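Peptidoglycan-recognition protein LB (Drosophila melanogaster, PDB 7NSZ) hydrolyses the bond between N-acetylmuramic acid and L-alanine in bacterial peptidoglycan as a zinc-dependent amidase, probably scavenging immune-active fragments by making them inactive. Local coordinates at residues L18-W23 with D64-H69; P56-S61 with G85-I90; F80-G85 with I90-G95; R166-I171 with P175-I180. The protein carries 1 engineered substitution. All blocks are in the same frame, centred on the assembly; numbering follows the deposited sequence.

Contact 1 of 4, residues L18-W23 with D64-H69; sequences LSRSDW and DMQDFH
Q66 NE2 is the polar atom gripped here. It donates to R26 O and to D77 OD1, while R20 NH2 approaches it to 3.3 Å. R20 NH2 and Q66 NE2 are both donors, so they do not bond each other; R26 O accepts from both, which probably accounts for two N-H groups lying this close. In the PGRP fold this is where the loop after strand 17-18 meets helix 55-72. R20 NH1 carries the charge pairing, in a salt bridge to D77 OD2, and also reaches G93 O. Guanidinium and amide planes stand 69° apart, with the two side chains crossing nearly at right angles.

Q66 gets there fully stretched: CG lies anti to the backbone N (chi1 -171°) and the chain stays extended, which carries the amide off the helix toward the loop. The carbonyl side of the amide meets the six-membered ring of W23, Q66 OE1 lying 3.7 Å from W23 CZ3 and the amide carbon Q66 CD 4.0 Å from W23 CH2. This is van der Waals contact, with the amide inclined to the indole. W23 spends its own N-H on T92 O, in the neighbouring strand 90-92, and the R20 carbonyl oxygen sits over one indole face near the rim.

The turn carrying R20 and W23 is itself tied by an ST motif. S19 OG accepts from D22 N at 3.0 Å, and D22 bonds back: its OD2 accepts from S19 N at 2.9 Å, met from 44° above the carboxylate plane.

Contact 2 of 4, residues P56-S61 with G85-I90; sequences PDCMKS and GGDGMI
The carboxylate of D87 is the flat group of this contact, and C58 SG lies over one of its faces, 3.7 Å from D87 CG. M89 N comes to the opposite face, donating to D87 OD2 at 2.9 Å from well above the plane (65° out of it), which closes an Asx turn. The other oxygen, D87 OD1, accepts hydrogen bonds from Y91 OH and T55 OG1. The setting is the loop of the beta hairpin formed by strands 82-84 and 90-92, a type I turn from G85 to G88, laid against the first turns of helix 55-72.

D87 has CG between its backbone N and carbonyl carbon (chi1 60°), which folds the carboxylate back over its own turn and between the helix and M89 N. With an alanine here, M89 N, Y91 OH and T55 OG1 would probably be left without this acceptor, and with T55 the turn would lose its polar tie to the helix.

C58 is joined to C52 by a disulfide, so its sulfur is fixed from the loop side as well as by the helix. That sulfur lies directly against the main chain: it is 3.7 Å from G86 N, and a beta carbon on G85 would collide with it. Glycine at G85 therefore lets the turn come this near, with C58 SG just 3.6 Å from G85 CA.

Contact 3 of 4, residues F80-G85 with I90-G95; sequences FSFGIG and IYTGRG. Engineered in segment 80-85: F80 (natural residue Tyr).
S81 O accepts two hydrogen bonds from the facing segment: G95 N at 2.9 Å, in the carbonyl plane on a lone pair, and G93 N at 2.8 Å, from 40° out of that plane. Next to it R94 N gives F80 O an almost straight bond of 2.9 Å. Further along this antiparallel beta hairpin, G83 and Y91 form a hydrogen-bonded pair, G83 N to Y91 O at 2.9 Å and Y91 N to G83 O at 2.7 Å.

Polar side chains find partners in neighbouring parts of the fold. S81 OG accepts from G112 N and is hydrogen-bonded to a water that also bridges to G95 O; T92 OG1 bonds L18 O; and R94 spreads its N-H groups over the carbonyls of I78, I99 and D77. On the face of F82, I84, I90 and T92, I84 CD1 packs 3.7 Å from I90 CG1, and F82 lies alongside T92.

A beta carbon on G93 would run into F80 O and S81 O, so a side chain would probably not fit at G93 while these bonds are kept. F80, engineered in place of tyrosine, sets its ring against H44 but lacks the phenolic hydroxyl; the natural tyrosine is thought essential for coordinating the zinc-bound water.

Contact 4 of 4, residues R166-I171 with P175-I180; sequences RLFAEI and PHFTHI
F177 reaches back to the end of helix 165-171, and each part of its side chain finds something there. CB starts 3.5 Å from I171 O, the carbonyl oxygen of the last helical residue. CG, 3.7 Å from I171 O, lies anti to the backbone N (chi1 179°) and sends the ring past that oxygen, so CD1 is still 3.6 Å from I171 O while touching the I171 side chain more loosely, at 4.4 Å from CG1. Beyond it, CE1 arrives 4.0 Å from F168 CE1, and at the tip CZ closes to 3.8 Å on F168 CZ.

The two rings form an offset edge-to-face (T-shaped) pair: the edge of F177 is directed at the face of F168, with centroids 5.7 Å apart and planes at 75°. The offset places the meeting point at the rim of F168, around CZ and CE1. F168 gets there because its CG too is anti to its backbone N, which points the ring out from the helix, leaning toward its C-terminal end. An alanine at the position of F177 is likely to leave the F168 ring without its aromatic mate and open a gap beside the I171 carbonyl.

The contact brings the segment after helix 165-171 back against that helix, through ring and aliphatic contacts and the I171 carbonyl. Q156 touches both rings and ties its NE2 to T178 O. The segment also joins the sheet: H176 and T178 make backbone hydrogen bonds with L151, laying 175-180 along the outermost strand 149-153 while F177 turns to helix 165-171.

In the fold
Contacts 1, 2 and 3 form one cluster, with centres 8 to 10 Å apart. Contacts 1 and 2 share helix 55-72, and contact 3 is the hairpin whose loop appears in contact 2, with G85 and I90 common to both. L18 N lies 2.8 Å from I90 O, a probable hydrogen bond joining strand 17-18 to the hairpin, and C58 CB packs 3.4 Å from Y91 OH. Contact 4 stands apart, its centre 19 to 26 Å from the others. The zinc, held by H44, H154 and C162, lies about 5 Å from the side chain of F80 in contact 3 and about 10 Å from that of I171 in contact 4.

Contact 1 of 4, residues L18-W23 with D64-H69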
# COMPACT_ATOMS: atom_id res chain seq x y z
N LEU A 18 5.36 2.81 -11.87
CA LEU A 18 5.11 4.14 -12.43
C LEU A 18 5.44 5.21 -11.40
O LEU A 18 5.20 5.05 -10.18
CB LEU A 18 3.68 4.16 -12.93
CG LEU A 18 3.38 3.03 -13.94
CD1 LEU A 18 1.93 3.11 -14.38
CD2 LEU A 18 4.31 3.02 -15.15
N SER A 19 6.05 6.28 -11.84
CA SER A 19 6.47 7.38 -10.97
C SER A 19 5.26 8.24 -10.57
O SER A 19 4.16 8.18 -11.20
CB SER A 19 7.50 8.22 -11.69
OG SER A 19 6.85 8.94 -12.73
N ARG A 20 5.47 9.12 -9.62
CA ARG A 20 4.47 10.14 -9.25
C ARG A 20 4.10 11.02 -10.46
O ARG A 20 2.90 11.25 -10.73
CB ARG A 20 5.02 10.99 -8.12
CG ARG A 20 5.17 10.27 -6.79
CD ARG A 20 5.75 11.20 -5.75
NE ARG A 20 4.84 12.30 -5.43
CZ ARG A 20 3.98 12.27 -4.45
NH1 ARG A 20 3.85 11.19 -3.68
NH2 ARG A 20 3.23 13.31 -4.17
N SER A 21 5.09 11.45 -11.25
CA SER A 21 4.81 12.32 -12.44
C SER A 21 4.00 11.53 -13.46
O SER A 21 3.10 12.10 -14.11
CB SER A 21 6.07 12.90 -13.02
OG SER A 21 6.96 11.87 -13.37
N ASP A 22 4.23 10.24 -13.54
CA ASP A 22 3.50 9.35 -14.47
C ASP A 22 2.01 9.42 -14.21
O ASP A 22 1.26 9.27 -15.19
CB ASP A 22 3.99 7.90 -14.43
CG ASP A 22 5.36 7.63 -15.04
OD1 ASP A 22 5.82 8.48 -15.90
OD2 ASP A 22 5.94 6.56 -14.73
N TRP A 23 1.53 9.58 -12.98
CA TRP A 23 0.08 9.64 -12.70
C TRP A 23 -0.38 11.06 -12.43
O TRP A 23 -1.49 11.25 -12.03
CB TRP A 23 -0.35 8.61 -11.62
CG TRP A 23 0.31 8.66 -10.27
CD1 TRP A 23 1.38 7.90 -9.87
CD2 TRP A 23 -0.14 9.38 -9.11
NE1 TRP A 23 1.62 8.10 -8.54
CE2 TRP A 23 0.75 9.03 -8.06
CE3 TRP A 23 -1.17 10.29 -8.87
CZ2 TRP A 23 0.58 9.54 -6.77
CZ3 TRP A 23 -1.29 10.81 -7.60
CH2 TRP A 23 -0.45 10.40 -6.56
N ASP A 64 -7.42 10.78 -7.23
CA ASP A 64 -8.59 10.90 -6.33
C ASP A 64 -8.18 10.65 -4.87
O ASP A 64 -8.67 11.36 -3.93
CB ASP A 64 -9.69 9.98 -6.82
CG ASP A 64 -10.40 10.45 -8.09
OD1 ASP A 64 -10.19 11.59 -8.51
OD2 ASP A 64 -11.12 9.62 -8.67
N MET A 65 -7.42 9.61 -4.59
CA MET A 65 -6.94 9.37 -3.20
C MET A 65 -6.05 10.51 -2.75
O MET A 65 -6.21 10.95 -1.59
CB MET A 65 -6.19 8.03 -3.12
CG MET A 65 -7.10 6.83 -3.33
SD MET A 65 -6.30 5.23 -3.02
CE MET A 65 -5.27 5.13 -4.47
N GLN A 66 -5.13 10.92 -3.59
CA GLN A 66 -4.26 12.05 -3.18
C GLN A 66 -5.10 13.29 -2.85
O GLN A 66 -4.76 13.97 -1.86
CB GLN A 66 -3.22 12.38 -4.24
CG GLN A 66 -2.20 13.36 -3.73
CD GLN A 66 -1.24 13.86 -4.76
OE1 GLN A 66 -1.64 14.13 -5.90
NE2 GLN A 66 0.01 14.01 -4.36
N ASP A 67 -6.09 13.57 -3.66
CA ASP A 67 -6.98 14.75 -3.48
C ASP A 67 -7.74 14.63 -2.16
O ASP A 67 -7.81 15.58 -1.35
CB ASP A 67 -7.95 14.94 -4.63
CG ASP A 67 -7.30 15.39 -5.93
OD1 ASP A 67 -6.10 15.74 -5.94
OD2 ASP A 67 -8.10 15.43 -6.95
N PHE A 68 -8.31 13.46 -1.89
CA PHE A 68 -9.01 13.21 -0.62
C PHE A 68 -8.08 13.42 0.55
O PHE A 68 -8.41 14.17 1.49
CB PHE A 68 -9.57 11.80 -0.64
CG PHE A 68 -10.37 11.40 0.58
CD1 PHE A 68 -11.39 12.20 1.07
CD2 PHE A 68 -10.13 10.19 1.21
CE1 PHE A 68 -12.14 11.81 2.17
CE2 PHE A 68 -10.89 9.78 2.31
CZ PHE A 68 -11.88 10.60 2.78
N HIS A 69 -6.89 12.85 0.53
CA HIS A 69 -5.89 12.94 1.60
C HIS A 69 -5.36 14.36 1.80
O HIS A 69 -5.38 14.80 2.96
CB HIS A 69 -4.86 11.88 1.35
CG HIS A 69 -5.35 10.48 1.48
ND1 HIS A 69 -4.54 9.39 1.30
CD2 HIS A 69 -6.56 10.04 1.82
CE1 HIS A 69 -5.25 8.32 1.49
NE2 HIS A 69 -6.49 8.65 1.85

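Contact 2 of 4, residues P56-S61 with G85-I90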
# COMPACT_ATOMS: atom_id res chain seq x y z
N PRO A 56 -5.53 4.65 -17.54
CA PRO A 56 -6.09 5.98 -17.30
C PRO A 56 -6.97 6.02 -16.05
O PRO A 56 -6.93 7.03 -15.35
CB PRO A 56 -6.86 6.26 -18.63
CG PRO A 56 -6.09 5.51 -19.61
CD PRO A 56 -5.80 4.18 -18.92
N ASP A 57 -7.77 4.98 -15.84
CA ASP A 57 -8.67 4.99 -14.67
C ASP A 57 -7.84 4.83 -13.38
O ASP A 57 -8.18 5.44 -12.37
CB ASP A 57 -9.72 3.92 -14.79
CG ASP A 57 -10.72 4.17 -15.92
OD1 ASP A 57 -10.80 5.32 -16.34
OD2 ASP A 57 -11.23 3.21 -16.41
N CYS A 58 -6.80 4.05 -13.38
CA CYS A 58 -5.97 3.81 -12.18
C CYS A 58 -5.15 5.07 -11.88
O CYS A 58 -5.03 5.43 -10.70
CB CYS A 58 -5.04 2.61 -12.36
SG CYS A 58 -5.91 1.03 -12.49
N MET A 59 -4.66 5.78 -12.89
CA MET A 59 -3.99 7.07 -12.64
C MET A 59 -4.97 8.08 -12.01
O MET A 59 -4.60 8.76 -11.03
CB MET A 59 -3.47 7.65 -13.96
CG MET A 59 -2.37 6.81 -14.57
SD MET A 59 -1.86 7.40 -16.19
CE MET A 59 -0.32 6.50 -16.45
N LYS A 60 -6.19 8.16 -12.52
CA LYS A 60 -7.24 9.02 -11.92
C LYS A 60 -7.51 8.59 -10.47
O LYS A 60 -7.68 9.43 -9.59
CB LYS A 60 -8.48 9.03 -12.81
CG LYS A 60 -9.67 9.79 -12.28
CD LYS A 60 -9.41 11.23 -12.01
CE LYS A 60 -10.69 12.05 -12.06
NZ LYS A 60 -11.75 11.53 -11.17
N SER A 61 -7.53 7.29 -10.19
CA SER A 61 -7.86 6.78 -8.84
C SER A 61 -6.75 7.23 -7.89
O SER A 61 -7.05 7.56 -6.75
CB SER A 61 -8.02 5.28 -8.82
OG SER A 61 -9.06 4.81 -9.64
N GLY A 85 -2.93 -0.98 -9.19
CA GLY A 85 -4.16 -0.91 -10.00
C GLY A 85 -4.54 -2.27 -10.57
O GLY A 85 -3.73 -3.18 -10.65
N GLY A 86 -5.79 -2.35 -11.04
CA GLY A 86 -6.32 -3.52 -11.76
C GLY A 86 -5.75 -3.62 -13.16
O GLY A 86 -5.98 -4.65 -13.81
N ASP A 87 -4.99 -2.61 -13.59
CA ASP A 87 -4.15 -2.72 -14.79
C ASP A 87 -2.90 -3.55 -14.53
O ASP A 87 -2.11 -3.73 -15.45
CB ASP A 87 -3.78 -1.33 -15.30
CG ASP A 87 -3.00 -0.48 -14.31
OD1 ASP A 87 -2.61 0.66 -14.69
OD2 ASP A 87 -2.83 -0.92 -13.10
N GLY A 88 -2.66 -3.98 -13.29
CA GLY A 88 -1.45 -4.71 -12.93
C GLY A 88 -0.21 -3.83 -12.77
O GLY A 88 0.91 -4.38 -12.61
N MET A 89 -0.41 -2.51 -12.73
CA MET A 89 0.72 -1.58 -12.56
C MET A 89 0.85 -1.20 -11.10
O MET A 89 -0.11 -1.22 -10.30
CB MET A 89 0.49 -0.35 -13.43
CG MET A 89 0.46 -0.66 -14.87
SD MET A 89 1.98 -1.37 -15.58
CE MET A 89 1.19 -2.68 -16.50
N ILE A 90 2.06 -0.76 -10.73
CA ILE A 90 2.35 -0.22 -9.39
C ILE A 90 2.56 1.28 -9.53
O ILE A 90 3.31 1.71 -10.42
CB ILE A 90 3.58 -0.90 -8.80
CG1 ILE A 90 3.39 -2.41 -8.78
CG2 ILE A 90 3.92 -0.33 -7.41
CD1 ILE A 90 4.60 -3.19 -8.74

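Contact 3 of 4, residues F80-G85 with I90-G95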
# COMPACT_ATOMS: atom_id res chain seq x y z
N PHE A 80 -0.44 6.45 1.45
CA PHE A 80 0.17 5.14 1.15
C PHE A 80 1.56 5.31 0.53
O PHE A 80 1.85 6.29 -0.21
CB PHE A 80 -0.75 4.38 0.19
CG PHE A 80 -2.14 4.22 0.74
CD1 PHE A 80 -2.38 3.41 1.86
CD2 PHE A 80 -3.23 4.81 0.13
CE1 PHE A 80 -3.66 3.24 2.37
CE2 PHE A 80 -4.50 4.63 0.63
CZ PHE A 80 -4.71 3.87 1.79
N SER A 81 2.36 4.30 0.71
CA SER A 81 3.71 4.23 0.08
C SER A 81 3.58 3.98 -1.42
O SER A 81 4.30 4.58 -2.24
CB SER A 81 4.52 3.16 0.71
OG SER A 81 4.54 3.25 2.14
N PHE A 82 2.69 3.03 -1.76
CA PHE A 82 2.48 2.57 -3.16
C PHE A 82 1.02 2.17 -3.36
O PHE A 82 0.37 1.73 -2.37
CB PHE A 82 3.34 1.36 -3.54
CG PHE A 82 4.81 1.67 -3.53
CD1 PHE A 82 5.57 1.46 -2.41
CD2 PHE A 82 5.45 2.16 -4.65
CE1 PHE A 82 6.90 1.82 -2.36
CE2 PHE A 82 6.79 2.54 -4.60
CZ PHE A 82 7.51 2.33 -3.45
N GLY A 83 0.50 2.32 -4.56
CA GLY A 83 -0.80 1.77 -4.94
C GLY A 83 -0.63 0.76 -6.03
O GLY A 83 0.35 0.78 -6.81
N ILE A 84 -1.59 -0.15 -6.11
CA ILE A 84 -1.67 -1.21 -7.13
C ILE A 84 -2.99 -1.07 -7.87
O ILE A 84 -4.07 -1.06 -7.23
CB ILE A 84 -1.58 -2.59 -6.49
CG1 ILE A 84 -0.42 -2.76 -5.51
CG2 ILE A 84 -1.59 -3.67 -7.56
CD1 ILE A 84 0.85 -2.77 -6.10
N GLY A 85 -2.93 -0.98 -9.19
CA GLY A 85 -4.16 -0.91 -10.00
C GLY A 85 -4.54 -2.27 -10.57
O GLY A 85 -3.73 -3.18 -10.65
N ILE A 90 2.06 -0.76 -10.73
CA ILE A 90 2.35 -0.22 -9.39
C ILE A 90 2.56 1.28 -9.53
O ILE A 90 3.31 1.71 -10.42
CB ILE A 90 3.58 -0.90 -8.80
CG1 ILE A 90 3.39 -2.41 -8.78
CG2 ILE A 90 3.92 -0.33 -7.41
CD1 ILE A 90 4.60 -3.19 -8.74
N TYR A 91 1.95 2.05 -8.64
CA TYR A 91 1.98 3.50 -8.65
C TYR A 91 2.75 4.00 -7.44
O TYR A 91 2.36 3.70 -6.28
CB TYR A 91 0.55 4.03 -8.69
CG TYR A 91 -0.17 3.73 -9.97
CD1 TYR A 91 -0.79 2.50 -10.20
CD2 TYR A 91 -0.14 4.64 -10.99
CE1 TYR A 91 -1.38 2.20 -11.42
CE2 TYR A 91 -0.71 4.36 -12.22
CZ TYR A 91 -1.37 3.15 -12.42
OH TYR A 91 -1.91 2.88 -13.65
N THR A 92 3.78 4.80 -7.62
CA THR A 92 4.55 5.38 -6.51
C THR A 92 3.65 6.34 -5.78
O THR A 92 3.12 7.31 -6.36
CB THR A 92 5.81 6.08 -6.98
OG1 THR A 92 6.58 5.11 -7.70
CG2 THR A 92 6.63 6.62 -5.82
N GLY A 93 3.48 6.14 -4.46
CA GLY A 93 2.87 7.09 -3.53
C GLY A 93 3.95 7.88 -2.82
O GLY A 93 4.79 8.51 -3.49
N ARG A 94 4.02 7.79 -1.51
CA ARG A 94 5.15 8.42 -0.79
C ARG A 94 6.46 7.72 -1.11
O ARG A 94 7.52 8.36 -0.95
CB ARG A 94 4.90 8.41 0.71
CG ARG A 94 3.66 9.18 1.09
CD ARG A 94 3.59 9.60 2.53
NE ARG A 94 2.30 10.14 2.87
CZ ARG A 94 2.02 10.87 3.93
NH1 ARG A 94 2.91 10.94 4.91
NH2 ARG A 94 0.85 11.44 4.01
N GLY A 95 6.43 6.43 -1.44
CA GLY A 95 7.67 5.71 -1.78
C GLY A 95 8.34 5.13 -0.57
O GLY A 95 7.84 5.17 0.55
O HOH W 1 5.94 5.54 2.48

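Contact 4 of 4, residues R166-I171 with P175-I180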
# COMPACT_ATOMS: atom_id res chain seq x y z
N ARG A 166 -11.95 -10.65 2.32
CA ARG A 166 -11.44 -11.57 1.28
C ARG A 166 -9.94 -11.33 1.04
O ARG A 166 -9.17 -12.33 0.94
CB ARG A 166 -12.25 -11.45 -0.01
CG ARG A 166 -11.91 -12.50 -1.07
CD ARG A 166 -12.19 -13.92 -0.62
NE ARG A 166 -11.60 -14.93 -1.48
CZ ARG A 166 -10.38 -15.43 -1.33
NH1 ARG A 166 -9.58 -14.91 -0.40
NH2 ARG A 166 -9.94 -16.41 -2.12
N LEU A 167 -9.52 -10.07 0.87
CA LEU A 167 -8.08 -9.80 0.65
C LEU A 167 -7.30 -10.11 1.92
O LEU A 167 -6.19 -10.59 1.83
CB LEU A 167 -7.94 -8.35 0.20
CG LEU A 167 -6.50 -7.87 0.02
CD1 LEU A 167 -5.66 -8.75 -0.87
CD2 LEU A 167 -6.53 -6.42 -0.49
N PHE A 168 -7.90 -9.92 3.10
CA PHE A 168 -7.22 -10.31 4.35
C PHE A 168 -6.93 -11.84 4.31
O PHE A 168 -5.85 -12.29 4.68
CB PHE A 168 -8.02 -9.92 5.59
CG PHE A 168 -7.17 -10.15 6.81
CD1 PHE A 168 -6.06 -9.36 7.07
CD2 PHE A 168 -7.51 -11.10 7.77
CE1 PHE A 168 -5.26 -9.57 8.17
CE2 PHE A 168 -6.71 -11.28 8.88
CZ PHE A 168 -5.61 -10.51 9.11
N ALA A 169 -7.94 -12.64 3.94
CA ALA A 169 -7.74 -14.10 3.89
C ALA A 169 -6.66 -14.44 2.87
O ALA A 169 -5.83 -15.35 3.11
CB ALA A 169 -9.05 -14.79 3.57
N GLU A 170 -6.61 -13.74 1.75
CA GLU A 170 -5.57 -13.96 0.74
C GLU A 170 -4.19 -13.67 1.34
O GLU A 170 -3.28 -14.48 1.17
CB GLU A 170 -5.86 -13.07 -0.47
CG GLU A 170 -4.75 -13.01 -1.52
CD GLU A 170 -4.36 -14.29 -2.22
OE1 GLU A 170 -5.26 -15.18 -2.38
OE2 GLU A 170 -3.22 -14.38 -2.70
N ILE A 171 -3.99 -12.48 1.93
CA ILE A 171 -2.62 -12.12 2.38
C ILE A 171 -2.21 -13.02 3.53
O ILE A 171 -1.02 -13.20 3.79
CB ILE A 171 -2.43 -10.63 2.74
CG1 ILE A 171 -3.19 -10.22 4.01
CG2 ILE A 171 -2.82 -9.78 1.53
CD1 ILE A 171 -2.91 -8.78 4.47
N PRO A 175 3.85 -15.42 2.11
CA PRO A 175 5.06 -15.42 2.91
C PRO A 175 5.09 -14.24 3.88
O PRO A 175 4.75 -13.10 3.53
CB PRO A 175 6.23 -15.30 1.91
CG PRO A 175 5.64 -15.58 0.57
CD PRO A 175 4.14 -15.45 0.67
N HIS A 176 5.57 -14.50 5.06
CA HIS A 176 5.91 -13.48 6.07
C HIS A 176 4.66 -12.96 6.80
O HIS A 176 4.84 -12.13 7.69
CB HIS A 176 6.70 -12.30 5.46
CG HIS A 176 8.06 -12.67 4.96
ND1 HIS A 176 9.18 -12.18 5.52
CD2 HIS A 176 8.45 -13.49 3.95
CE1 HIS A 176 10.25 -12.68 4.88
NE2 HIS A 176 9.81 -13.48 3.92
N PHE A 177 3.47 -13.42 6.47
CA PHE A 177 2.26 -13.04 7.22
C PHE A 177 2.43 -13.46 8.67
O PHE A 177 2.94 -14.57 8.95
CB PHE A 177 1.03 -13.70 6.62
CG PHE A 177 -0.20 -13.34 7.39
CD1 PHE A 177 -0.81 -12.09 7.25
CD2 PHE A 177 -0.75 -14.25 8.29
CE1 PHE A 177 -1.90 -11.75 8.03
CE2 PHE A 177 -1.85 -13.89 9.06
CZ PHE A 177 -2.44 -12.67 8.90
N THR A 178 2.02 -12.61 9.58
CA THR A 178 2.08 -12.96 11.00
C THR A 178 0.97 -12.30 11.79
O THR A 178 0.25 -11.43 11.28
CB THR A 178 3.44 -12.60 11.59
OG1 THR A 178 3.61 -13.21 12.88
CG2 THR A 178 3.65 -11.11 11.71
N HIS A 179 0.76 -12.80 13.00
CA HIS A 179 -0.14 -12.20 14.00
C HIS A 179 0.67 -11.54 15.10
O HIS A 179 1.60 -12.13 15.63
CB HIS A 179 -1.14 -13.21 14.56
CG HIS A 179 -2.22 -13.56 13.61
ND1 HIS A 179 -3.39 -12.88 13.50
CD2 HIS A 179 -2.27 -14.55 12.70
CE1 HIS A 179 -4.15 -13.47 12.59
NE2 HIS A 179 -3.45 -14.50 12.06
N ILE A 180 0.31 -10.29 15.43
CA ILE A 180 0.93 -9.51 16.52
C ILE A 180 0.84 -10.30 17.85
O ILE A 180 1.86 -10.36 18.53
CB ILE A 180 0.28 -8.11 16.63
CG1 ILE A 180 0.44 -7.28 15.35
CG2 ILE A 180 0.83 -7.40 17.87
CD1 ILE A 180 1.84 -6.93 15.05